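Cellulose hydrolase (Bacillus licheniformis, PDB 4YZT) hydrolyses beta-1,4-glucosidic bonds inside cellulose chains as a tri-modular endoglucanase of glycoside hydrolase family 5, and binds cellotetraose in its catalytic barrel. Local coordinates at residues G276-H281 / E520-G525. Residues are numbered along the deposited sequence; the frame is centred on the assembly and turned at random.
Sequences GANEKH and ELWPKG
An interdomain contact joins the beta7-alpha7 loop of the TIM barrel to the end of a strand in the C-terminal module: Glu-279 and Asn-278 meet the indole of Trp-522, burying 132 Å² summed over both sides. The main element is a CH-pi contact. CG of Glu-279 lies over the face of the benzo ring of Trp-522, 3.9 Å from its centroid and 28° off the normal; the nearest ring atom is CZ2, 3.5 Å from that CG, so the methylene sits toward the rim. The Glu-279 side chain, its CG turned away from the backbone N (chi1 -154°), reaches across to the indole and crosses it at about a right angle; it then bends at chi2 and takes its carboxylate to Ser-282, where OE1 bonds OG. Glu-279 holds the N-cap position of helix 280-296 and its side chain caps a backbone N in the first turn, which anchors the methylene to the helix start. At the edge of the indole, in its plane, OD1 of Asn-278 stands 3.6 Å from NE1 of Trp-522, too long to count as a bond; the amide is tilted 45° from the ring, and its ND2 donates to the carbonyl of Leu-463. Were Trp-522 replaced by an alanine, the Glu-279 methylene would probably lose its aromatic partner, and a gap would be likely to open between the modules. Trp-522 also touches Phe-345 of strand 338-347, in the X2 module, and Thr-238 of the barrel, while its backbone pairs with Lys-462, the first residue of strand 462-470; the contact thus lies where all three modules converge, with Lys-280 salt-bridged to Asp-343 and Asp-427.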
loop_
_atom_site.group_PDB
_atom_site.type_symbol
_atom_site.label_atom_id
_atom_site.label_comp_id
_atom_site.label_asym_id
_atom_site.label_seq_id
_atom_site.Cartn_x
_atom_site.Cartn_y
_atom_site.Cartn_z
ATOM N N GLY A 276 0.701 -5.937 1.796
ATOM C CA GLY A 276 0.506 -7.305 2.237
ATOM C C GLY A 276 0.428 -7.493 3.742
ATOM O O GLY A 276 -0.117 -8.495 4.205
ATOM N N ALA A 277 0.977 -6.544 4.503
ATOM C CA ALA A 277 0.835 -6.557 5.959
ATOM C C ALA A 277 -0.638 -6.751 6.310
ATOM O O ALA A 277 -1.486 -6.041 5.766
ATOM C CB ALA A 277 1.370 -5.249 6.563
ATOM N N ASN A 278 -0.954 -7.699 7.195
ATOM C CA ASN A 278 -2.364 -8.009 7.457
ATOM C C ASN A 278 -2.865 -7.769 8.886
ATOM O O ASN A 278 -4.068 -7.805 9.122
ATOM C CB ASN A 278 -2.669 -9.466 7.046
ATOM C CG ASN A 278 -2.056 -10.508 7.984
ATOM O OD1 ASN A 278 -1.098 -10.245 8.711
ATOM N ND2 ASN A 278 -2.598 -11.720 7.937
ATOM N N GLU A 279 -1.975 -7.517 9.838
ATOM C CA GLU A 279 -2.437 -7.287 11.202
ATOM C C GLU A 279 -3.164 -5.946 11.248
ATOM O O GLU A 279 -2.601 -4.913 10.879
ATOM C CB GLU A 279 -1.275 -7.338 12.205
ATOM C CG GLU A 279 -1.695 -7.729 13.629
ATOM C CD GLU A 279 -1.496 -6.603 14.647
ATOM O OE1 GLU A 279 -1.264 -5.455 14.227
ATOM O OE2 GLU A 279 -1.557 -6.877 15.868
ATOM N N LYS A 280 -4.429 -5.989 11.660
ATOM C CA LYS A 280 -5.321 -4.834 11.659
ATOM C C LYS A 280 -4.834 -3.627 12.424
ATOM O O LYS A 280 -4.805 -2.531 11.890
ATOM C CB LYS A 280 -6.672 -5.218 12.246
ATOM C CG LYS A 280 -7.786 -5.253 11.251
ATOM C CD LYS A 280 -9.069 -5.762 11.906
ATOM C CE LYS A 280 -9.936 -6.420 10.884
ATOM N NZ LYS A 280 -11.015 -7.213 11.534
ATOM N N HIS A 281 -4.525 -3.830 13.700
ATOM C CA HIS A 281 -4.149 -2.716 14.560
ATOM C C HIS A 281 -2.937 -1.982 13.998
ATOM O O HIS A 281 -2.931 -0.765 13.890
ATOM C CB HIS A 281 -3.848 -3.188 15.978
ATOM C CG HIS A 281 -3.287 -2.105 16.842
ATOM N ND1 HIS A 281 -4.086 -1.209 17.517
ATOM C CD2 HIS A 281 -2.008 -1.735 17.091
ATOM C CE1 HIS A 281 -3.323 -0.352 18.171
ATOM N NE2 HIS A 281 -2.057 -0.644 17.923
ATOM N N GLU A 520 3.367 -19.503 11.814
ATOM C CA GLU A 520 2.944 -18.767 13.000
ATOM C C GLU A 520 1.639 -18.047 12.692
ATOM O O GLU A 520 1.493 -17.392 11.656
ATOM C CB GLU A 520 4.030 -17.785 13.460
ATOM C CG GLU A 520 5.346 -18.444 13.821
ATOM C CD GLU A 520 6.418 -17.467 14.307
ATOM O OE1 GLU A 520 6.165 -16.241 14.384
ATOM O OE2 GLU A 520 7.531 -17.939 14.617
ATOM N N LEU A 521 0.682 -18.197 13.598
ATOM C CA LEU A 521 -0.671 -17.718 13.387
ATOM C C LEU A 521 -1.053 -16.574 14.318
ATOM O O LEU A 521 -0.352 -16.283 15.288
ATOM C CB LEU A 521 -1.659 -18.881 13.572
ATOM C CG LEU A 521 -1.340 -20.100 12.711
ATOM C CD1 LEU A 521 -2.091 -21.351 13.189
ATOM C CD2 LEU A 521 -1.689 -19.798 11.267
ATOM N N TRP A 522 -2.179 -15.940 14.007
ATOM C CA TRP A 522 -2.910 -15.103 14.959
ATOM C C TRP A 522 -4.015 -15.973 15.563
ATOM O O TRP A 522 -4.707 -16.651 14.823
ATOM C CB TRP A 522 -3.518 -13.881 14.269
ATOM C CG TRP A 522 -2.528 -12.957 13.565
ATOM C CD1 TRP A 522 -2.474 -12.673 12.226
ATOM C CD2 TRP A 522 -1.486 -12.184 14.180
ATOM N NE1 TRP A 522 -1.454 -11.775 11.974
ATOM C CE2 TRP A 522 -0.837 -11.464 13.156
ATOM C CE3 TRP A 522 -1.039 -12.035 15.499
ATOM C CZ2 TRP A 522 0.240 -10.615 13.410
ATOM C CZ3 TRP A 522 0.032 -11.192 15.748
ATOM C CH2 TRP A 522 0.657 -10.492 14.707
ATOM N N PRO A 523 -4.204 -15.950 16.899
ATOM C CA PRO A 523 -3.524 -15.123 17.901
ATOM C C PRO A 523 -2.076 -15.530 18.142
ATOM O O PRO A 523 -1.725 -16.709 17.999
ATOM C CB PRO A 523 -4.357 -15.347 19.163
ATOM C CG PRO A 523 -4.916 -16.720 18.995
ATOM C CD PRO A 523 -5.179 -16.864 17.516
ATOM N N LYS A 524 -1.269 -14.538 18.509
ATOM C CA LYS A 524 0.149 -14.706 18.828
ATOM C C LYS A 524 0.394 -15.902 19.729
ATOM O O LYS A 524 -0.216 -16.023 20.783
ATOM C CB LYS A 524 0.681 -13.440 19.506
ATOM C CG LYS A 524 2.162 -13.463 19.861
ATOM C CD LYS A 524 3.014 -13.476 18.605
ATOM C CE LYS A 524 4.489 -13.283 18.933
ATOM N NZ LYS A 524 5.328 -13.426 17.713
ATOM N N GLY A 525 1.286 -16.789 19.304
ATOM C CA GLY A 525 1.634 -17.943 20.101
ATOM C C GLY A 525 1.001 -19.234 19.611
ATOM O O GLY A 525 1.413 -20.323 20.020
#